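Local coordinates for protein 2,3-dihydroxybenzoate-AMP ligase (PDB 1MDB) that binds adenosine monophosphate and 2,3-dihydroxy-benzoic acid, and belongs to the AMP-binding enzymes of the ANL clan, which carry a smaller C-terminal domain, at residues D29-D33 and L56-D61; L211-V215 and L244-A249. One frame throughout, in Å; residues are numbered along the deposited sequence.

Contact 1: residues D29-D33 and L56-D61; sequences DLLRD and LDTRAD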
ATOM      1  N   ASP A  29       6.350  18.880  13.374  1.00 36.98           N
ATOM      2  CA  ASP A  29       5.372  19.680  14.116  1.00 38.04           C
ATOM      3  C   ASP A  29       4.259  18.775  14.619  1.00 39.00           C
ATOM      4  O   ASP A  29       3.881  18.812  15.792  1.00 40.33           O
ATOM      5  CB  ASP A  29       4.744  20.750  13.219  1.00 36.93           C
ATOM      6  CG  ASP A  29       5.747  21.776  12.733  1.00 38.71           C
ATOM      7  OD1 ASP A  29       6.657  22.147  13.514  1.00 38.16           O
ATOM      8  OD2 ASP A  29       5.612  22.228  11.574  1.00 37.32           O
ATOM      9  N   LEU A  30       3.735  17.968  13.702  1.00 40.11           N
ATOM     10  CA  LEU A  30       2.655  17.034  13.993  1.00 39.45           C
ATOM     11  C   LEU A  30       2.949  16.240  15.264  1.00 38.29           C
ATOM     12  O   LEU A  30       2.127  16.196  16.177  1.00 39.71           O
ATOM     13  CB  LEU A  30       2.465  16.098  12.792  1.00 40.59           C
ATOM     14  CG  LEU A  30       1.233  15.203  12.667  1.00 40.89           C
ATOM     15  CD1 LEU A  30       1.229  14.565  11.284  1.00 40.19           C
ATOM     16  CD2 LEU A  30       1.241  14.136  13.746  1.00 41.03           C
ATOM     17  N   LEU A  31       4.123  15.619  15.331  1.00 37.74           N
ATOM     18  CA  LEU A  31       4.500  14.842  16.508  1.00 36.42           C
ATOM     19  C   LEU A  31       4.685  15.730  17.739  1.00 37.06           C
ATOM     20  O   LEU A  31       4.205  15.402  18.827  1.00 35.64           O
ATOM     21  CB  LEU A  31       5.787  14.063  16.234  1.00 35.43           C
ATOM     22  CG  LEU A  31       6.430  13.279  17.378  1.00 34.08           C
ATOM     23  CD1 LEU A  31       5.419  12.378  18.066  1.00 33.23           C
ATOM     24  CD2 LEU A  31       7.578  12.462  16.812  1.00 33.73           C
ATOM     25  N   ARG A  32       5.372  16.855  17.565  1.00 37.30           N
ATOM     26  CA  ARG A  32       5.611  17.779  18.675  1.00 39.16           C
ATOM     27  C   ARG A  32       4.295  18.173  19.329  1.00 41.36           C
ATOM     28  O   ARG A  32       4.166  18.160  20.556  1.00 40.70           O
ATOM     29  CB  ARG A  32       6.310  19.048  18.181  1.00 38.73           C
ATOM     30  CG  ARG A  32       6.790  19.963  19.309  1.00 38.39           C
ATOM     31  CD  ARG A  32       7.923  19.315  20.082  1.00 37.44           C
ATOM     32  NE  ARG A  32       9.136  19.232  19.275  1.00 38.82           N
ATOM     33  CZ  ARG A  32      10.143  18.399  19.520  1.00 38.41           C
ATOM     34  NH1 ARG A  32      10.084  17.567  20.549  1.00 38.10           N
ATOM     35  NH2 ARG A  32      11.218  18.411  18.745  1.00 38.70           N
ATOM     36  N   ASP A  33       3.328  18.527  18.490  1.00 43.76           N
ATOM     37  CA  ASP A  33       2.008  18.942  18.938  1.00 46.48           C
ATOM     38  C   ASP A  33       1.280  17.827  19.693  1.00 46.70           C
ATOM     39  O   ASP A  33       0.901  17.998  20.857  1.00 47.62           O
ATOM     40  CB  ASP A  33       1.184  19.385  17.729  1.00 50.28           C
ATOM     41  CG  ASP A  33      -0.110  20.061  18.124  1.00 55.19           C
ATOM     42  OD1 ASP A  33      -0.947  19.404  18.783  1.00 57.36           O
ATOM     43  OD2 ASP A  33      -0.288  21.249  17.776  1.00 56.37           O
ATOM     44  N   LEU A  56       7.773   8.734  22.002  1.00 37.66           N
ATOM     45  CA  LEU A  56       8.161   8.759  20.599  1.00 36.89           C
ATOM     46  C   LEU A  56       8.773  10.118  20.261  1.00 36.23           C
ATOM     47  O   LEU A  56       9.783  10.202  19.563  1.00 34.91           O
ATOM     48  CB  LEU A  56       6.934   8.497  19.717  1.00 37.15           C
ATOM     49  CG  LEU A  56       7.129   8.550  18.198  1.00 37.16           C
ATOM     50  CD1 LEU A  56       8.215   7.568  17.767  1.00 37.68           C
ATOM     51  CD2 LEU A  56       5.803   8.219  17.516  1.00 38.68           C
ATOM     52  N   ASP A  57       8.147  11.176  20.770  1.00 36.26           N
ATOM     53  CA  ASP A  57       8.612  12.542  20.552  1.00 36.16           C
ATOM     54  C   ASP A  57      10.065  12.675  21.024  1.00 35.57           C
ATOM     55  O   ASP A  57      10.936  13.150  20.282  1.00 35.54           O
ATOM     56  CB  ASP A  57       7.723  13.514  21.337  1.00 37.38           C
ATOM     57  CG  ASP A  57       7.977  14.969  20.978  1.00 37.29           C
ATOM     58  OD1 ASP A  57       8.098  15.796  21.902  1.00 37.24           O
ATOM     59  OD2 ASP A  57       8.040  15.293  19.777  1.00 39.54           O
ATOM     60  N   THR A  58      10.319  12.240  22.254  1.00 31.48           N
ATOM     61  CA  THR A  58      11.656  12.319  22.834  1.00 32.02           C
ATOM     62  C   THR A  58      12.691  11.480  22.081  1.00 31.92           C
ATOM     63  O   THR A  58      13.766  11.967  21.767  1.00 32.57           O
ATOM     64  CB  THR A  58      11.651  11.886  24.320  1.00 30.58           C
ATOM     65  OG1 THR A  58      10.812  12.768  25.072  1.00 31.50           O
ATOM     66  CG2 THR A  58      13.066  11.939  24.898  1.00 32.56           C
ATOM     67  N   ARG A  59      12.369  10.220  21.797  1.00 32.58           N
ATOM     68  CA  ARG A  59      13.299   9.356  21.080  1.00 31.49           C
ATOM     69  C   ARG A  59      13.629   9.929  19.698  1.00 30.71           C
ATOM     70  O   ARG A  59      14.761   9.823  19.235  1.00 31.33           O
ATOM     71  CB  ARG A  59      12.714   7.944  20.957  1.00 31.44           C
ATOM     72  CG  ARG A  59      12.399   7.313  22.315  1.00 33.43           C
ATOM     73  CD  ARG A  59      11.896   5.875  22.209  1.00 33.69           C
ATOM     74  NE  ARG A  59      12.876   4.994  21.585  1.00 35.18           N
ATOM     75  CZ  ARG A  59      13.327   3.868  22.128  1.00 33.97           C
ATOM     76  NH1 ARG A  59      12.884   3.481  23.313  1.00 34.74           N
ATOM     77  NH2 ARG A  59      14.218   3.127  21.486  1.00 34.31           N
ATOM     78  N   ALA A  60      12.643  10.544  19.054  1.00 29.15           N
ATOM     79  CA  ALA A  60      12.826  11.141  17.737  1.00 28.22           C
ATOM     80  C   ALA A  60      13.824  12.314  17.782  1.00 28.84           C
ATOM     81  O   ALA A  60      14.657  12.472  16.875  1.00 25.60           O
ATOM     82  CB  ALA A  60      11.482  11.615  17.195  1.00 23.99           C
ATOM     83  N   ASP A  61      13.728  13.140  18.826  1.00 28.82           N
ATOM     84  CA  ASP A  61      14.638  14.268  18.986  1.00 30.10           C
ATOM     85  C   ASP A  61      16.034  13.731  19.226  1.00 32.19           C
ATOM     86  O   ASP A  61      16.995  14.104  18.542  1.00 31.32           O
ATOM     87  CB  ASP A  61      14.254  15.132  20.187  1.00 33.38           C
ATOM     88  CG  ASP A  61      13.146  16.102  19.883  1.00 33.68           C
ATOM     89  OD1 ASP A  61      13.010  16.498  18.708  1.00 34.39           O
ATOM     90  OD2 ASP A  61      12.422  16.484  20.829  1.00 38.25           O
TER
HETATM   91  O   HOH W   1       6.230  17.669  22.553  1.00 41.73           O
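Two helices that flank the antiparallel strands 42-46 and 49-52, at one edge of the nine-stranded sheet, pack here and are tied by a salt-bridge network. Their segments 29-33 and 56-61 run at 135° to each other, with axes 9.8 Å apart; the closest CA atoms are those of Leu-31 and Asp-57, at 6.2 Å. Leu-31 fills the gap between them: its CD2 lies 4.0 Å from Ala-60 CB and 4.2 Å from Leu-56 CG. The small methyl of Ala-60 leaves room for this branched side chain. Phe-93 and Arg-97 of helix 86-98 cover Leu-31 as well. On the more exposed flank, the long side chain of Arg-32 reaches two aspartates one turn apart. Its NH1 and NH2 donate to Asp-61 OD2 and OD1, each at 2.6 Å, so guanidinium and carboxylate meet in a two-pronged pair. Arg-32 NH1 also makes a weak bond of 3.0 Å to Asp-57 OD1. Both acids also pair with Arg-97, and their negative charge probably offsets the closeness of the two arginines. A water completes the link, donating to Arg-32 O at 2.9 Å and to Asp-57 OD1 at 2.7 Å.

Contact 2: residues L211-V215 and L244-A249; sequences LKRSV and LGVLYA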
ATOM      1  N   LEU A 211      -3.558  12.425   5.065  1.00 30.17           N
ATOM      2  CA  LEU A 211      -3.804  11.804   6.366  1.00 30.93           C
ATOM      3  C   LEU A 211      -5.056  12.402   7.042  1.00 31.85           C
ATOM      4  O   LEU A 211      -5.874  11.674   7.613  1.00 32.18           O
ATOM      5  CB  LEU A 211      -2.580  11.985   7.279  1.00 30.51           C
ATOM      6  CG  LEU A 211      -1.274  11.301   6.847  1.00 33.21           C
ATOM      7  CD1 LEU A 211      -0.150  11.668   7.817  1.00 32.03           C
ATOM      8  CD2 LEU A 211      -1.471   9.784   6.811  1.00 28.80           C
ATOM      9  N   LYS A 212      -5.204  13.722   6.969  1.00 33.26           N
ATOM     10  CA  LYS A 212      -6.350  14.398   7.571  1.00 34.60           C
ATOM     11  C   LYS A 212      -7.659  13.964   6.929  1.00 33.90           C
ATOM     12  O   LYS A 212      -8.660  13.778   7.616  1.00 33.83           O
ATOM     13  CB  LYS A 212      -6.219  15.919   7.441  1.00 37.19           C
ATOM     14  CG  LYS A 212      -7.141  16.683   8.392  1.00 41.58           C
ATOM     15  CD  LYS A 212      -7.269  18.158   8.027  1.00 44.96           C
ATOM     16  CE  LYS A 212      -8.164  18.342   6.815  1.00 49.29           C
ATOM     17  NZ  LYS A 212      -8.354  19.781   6.454  1.00 53.25           N
ATOM     18  N   ARG A 213      -7.667  13.814   5.610  1.00 33.36           N
ATOM     19  CA  ARG A 213      -8.883  13.390   4.928  1.00 33.65           C
ATOM     20  C   ARG A 213      -9.204  11.933   5.255  1.00 33.40           C
ATOM     21  O   ARG A 213     -10.363  11.587   5.482  1.00 32.24           O
ATOM     22  CB  ARG A 213      -8.745  13.579   3.418  1.00 35.01           C
ATOM     23  CG  ARG A 213      -9.148  14.959   2.917  1.00 40.51           C
ATOM     24  CD  ARG A 213     -10.656  15.046   2.640  1.00 43.44           C
ATOM     25  NE  ARG A 213     -11.466  15.187   3.847  1.00 45.95           N
ATOM     26  CZ  ARG A 213     -12.738  14.808   3.938  1.00 46.80           C
ATOM     27  NH1 ARG A 213     -13.343  14.258   2.894  1.00 45.17           N
ATOM     28  NH2 ARG A 213     -13.410  14.980   5.071  1.00 47.85           N
ATOM     29  N   SER A 214      -8.180  11.083   5.292  1.00 32.77           N
ATOM     30  CA  SER A 214      -8.388   9.672   5.610  1.00 32.07           C
ATOM     31  C   SER A 214      -8.939   9.545   7.028  1.00 32.53           C
ATOM     32  O   SER A 214      -9.778   8.698   7.296  1.00 33.75           O
ATOM     33  CB  SER A 214      -7.073   8.895   5.496  1.00 32.64           C
ATOM     34  OG  SER A 214      -6.546   8.977   4.181  1.00 32.36           O
ATOM     35  N   VAL A 215      -8.446  10.380   7.937  1.00 33.39           N
ATOM     36  CA  VAL A 215      -8.912  10.367   9.316  1.00 34.28           C
ATOM     37  C   VAL A 215     -10.410  10.705   9.364  1.00 33.91           C
ATOM     38  O   VAL A 215     -11.213   9.994   9.982  1.00 34.12           O
ATOM     39  CB  VAL A 215      -8.128  11.389  10.177  1.00 34.57           C
ATOM     40  CG1 VAL A 215      -8.887  11.674  11.466  1.00 35.64           C
ATOM     41  CG2 VAL A 215      -6.739  10.838  10.508  1.00 33.48           C
ATOM     42  N   LEU A 244       0.171   6.158  10.376  1.00 27.28           N
ATOM     43  CA  LEU A 244       0.370   7.596  10.477  1.00 28.26           C
ATOM     44  C   LEU A 244      -0.956   8.335  10.627  1.00 29.92           C
ATOM     45  O   LEU A 244      -1.027   9.366  11.297  1.00 30.73           O
ATOM     46  CB  LEU A 244       1.140   8.121   9.254  1.00 26.46           C
ATOM     47  CG  LEU A 244       2.549   7.522   9.086  1.00 24.97           C
ATOM     48  CD1 LEU A 244       3.286   8.299   8.014  1.00 24.96           C
ATOM     49  CD2 LEU A 244       3.335   7.586  10.421  1.00 24.43           C
ATOM     50  N   GLY A 245      -2.007   7.825   9.991  1.00 31.42           N
ATOM     51  CA  GLY A 245      -3.303   8.469  10.129  1.00 31.09           C
ATOM     52  C   GLY A 245      -3.771   8.320  11.571  1.00 29.06           C
ATOM     53  O   GLY A 245      -4.323   9.249  12.159  1.00 28.91           O
ATOM     54  N   VAL A 246      -3.526   7.144  12.142  1.00 28.12           N
ATOM     55  CA  VAL A 246      -3.912   6.851  13.520  1.00 29.09           C
ATOM     56  C   VAL A 246      -3.176   7.746  14.526  1.00 30.18           C
ATOM     57  O   VAL A 246      -3.739   8.121  15.553  1.00 31.06           O
ATOM     58  CB  VAL A 246      -3.666   5.346  13.853  1.00 28.65           C
ATOM     59  CG1 VAL A 246      -4.025   5.042  15.310  1.00 27.25           C
ATOM     60  CG2 VAL A 246      -4.512   4.474  12.930  1.00 28.67           C
ATOM     61  N   LEU A 247      -1.931   8.106  14.228  1.00 30.20           N
ATOM     62  CA  LEU A 247      -1.170   8.963  15.131  1.00 30.88           C
ATOM     63  C   LEU A 247      -1.674  10.388  14.949  1.00 31.80           C
ATOM     64  O   LEU A 247      -1.650  11.185  15.875  1.00 30.54           O
ATOM     65  CB  LEU A 247       0.332   8.921  14.815  1.00 31.25           C
ATOM     66  CG  LEU A 247       1.108   7.601  14.836  1.00 32.75           C
ATOM     67  CD1 LEU A 247       2.573   7.905  14.570  1.00 34.36           C
ATOM     68  CD2 LEU A 247       0.952   6.888  16.163  1.00 32.83           C
ATOM     69  N   TYR A 248      -2.130  10.699  13.739  1.00 32.46           N
ATOM     70  CA  TYR A 248      -2.646  12.028  13.449  1.00 32.47           C
ATOM     71  C   TYR A 248      -3.867  12.290  14.324  1.00 33.77           C
ATOM     72  O   TYR A 248      -4.046  13.392  14.844  1.00 34.72           O
ATOM     73  CB  TYR A 248      -3.057  12.136  11.975  1.00 32.34           C
ATOM     74  CG  TYR A 248      -3.588  13.505  11.577  1.00 32.81           C
ATOM     75  CD1 TYR A 248      -2.763  14.443  10.948  1.00 33.76           C
ATOM     76  CD2 TYR A 248      -4.910  13.868  11.849  1.00 33.75           C
ATOM     77  CE1 TYR A 248      -3.241  15.705  10.601  1.00 32.39           C
ATOM     78  CE2 TYR A 248      -5.401  15.125  11.504  1.00 33.62           C
ATOM     79  CZ  TYR A 248      -4.563  16.038  10.879  1.00 35.90           C
ATOM     80  OH  TYR A 248      -5.058  17.269  10.507  1.00 34.87           O
ATOM     81  N   ALA A 249      -4.698  11.266  14.474  1.00 33.69           N
ATOM     82  CA  ALA A 249      -5.934  11.368  15.245  1.00 36.13           C
ATOM     83  C   ALA A 249      -5.792  11.091  16.734  1.00 34.89           C
ATOM     84  O   ALA A 249      -6.778  11.144  17.462  1.00 36.23           O
ATOM     85  CB  ALA A 249      -6.992  10.432  14.650  1.00 35.75           C
TER
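Segments 211-215 and 244-249 form a steep helix-helix crossing, the axes passing 9.0 Å apart at -79°. Helix 242-248 lies in the crossover between the neighbouring parallel strands 225-228 and 252-255 of the nine-stranded sheet, and helix 204-218 packs across it.

The apolar contacts come from Leu-211 and Val-215, one turn apart and both directed at the other helix. Leu-211 CD2 lies 3.9 Å from Leu-244 CB, while Val-215 CG1 is 3.9 Å from Ala-249 CB, where a small methyl suits the end of the helix. Between them the backbone itself is packed against: Leu-211 CD2 is 3.8 Å from Gly-245 N and Val-215 CG2 is 3.3 Å from Gly-245 O. The CA atoms of Leu-211 and Gly-245 are the nearest pair, at 5.1 Å.

The aromatic contacts centre on Tyr-248. Lys-212 CA sits over one face of its ring, and Val-215 CG2 approaches Tyr-248 CD2 at 3.8 Å. A tyrosine suits this partly exposed border, since its ring packs while Tyr-248 OH lies beside the Lys-212 side chain, in a tight, non-hydrogen-bonded contact of 3.0 Å with Lys-212 CG. Arg-34 makes a cation-pi interaction with the ring and donates through NE to Tyr-248 O.

Leu-211 also touches Ser-239 of helix 235-239, and its side chain is about 9 Å from the bound 2,3-dihydroxy-benzoic acid, so the crossing is near that pocket without lining it. With no hydrogen bond between the segments, it rests on close fit and burial of apolar surface.

Helix 27-38 takes part in contact 1 and also meets contact 2: Leu-30 CD1 lies 4.0 Å from Tyr-248 CD1, and Arg-34 binds that same tyrosine. Helix 86-98 lines both, with Phe-89 and Phe-93 touching leucines of each. The centres are about 16 Å apart, yet their settings differ. Contact 1, whose centre is about 25 Å from the centre of the chain, is largely buried despite this peripheral place, though Arg-32 is exposed; it adds an ionic network with a bridging water to its apolar patch of Leu-31, Leu-56 and Ala-60. Contact 2 is only partly buried although nearer the chain's centre, and relies on apolar side chains, an aromatic ring and bare glycine backbone.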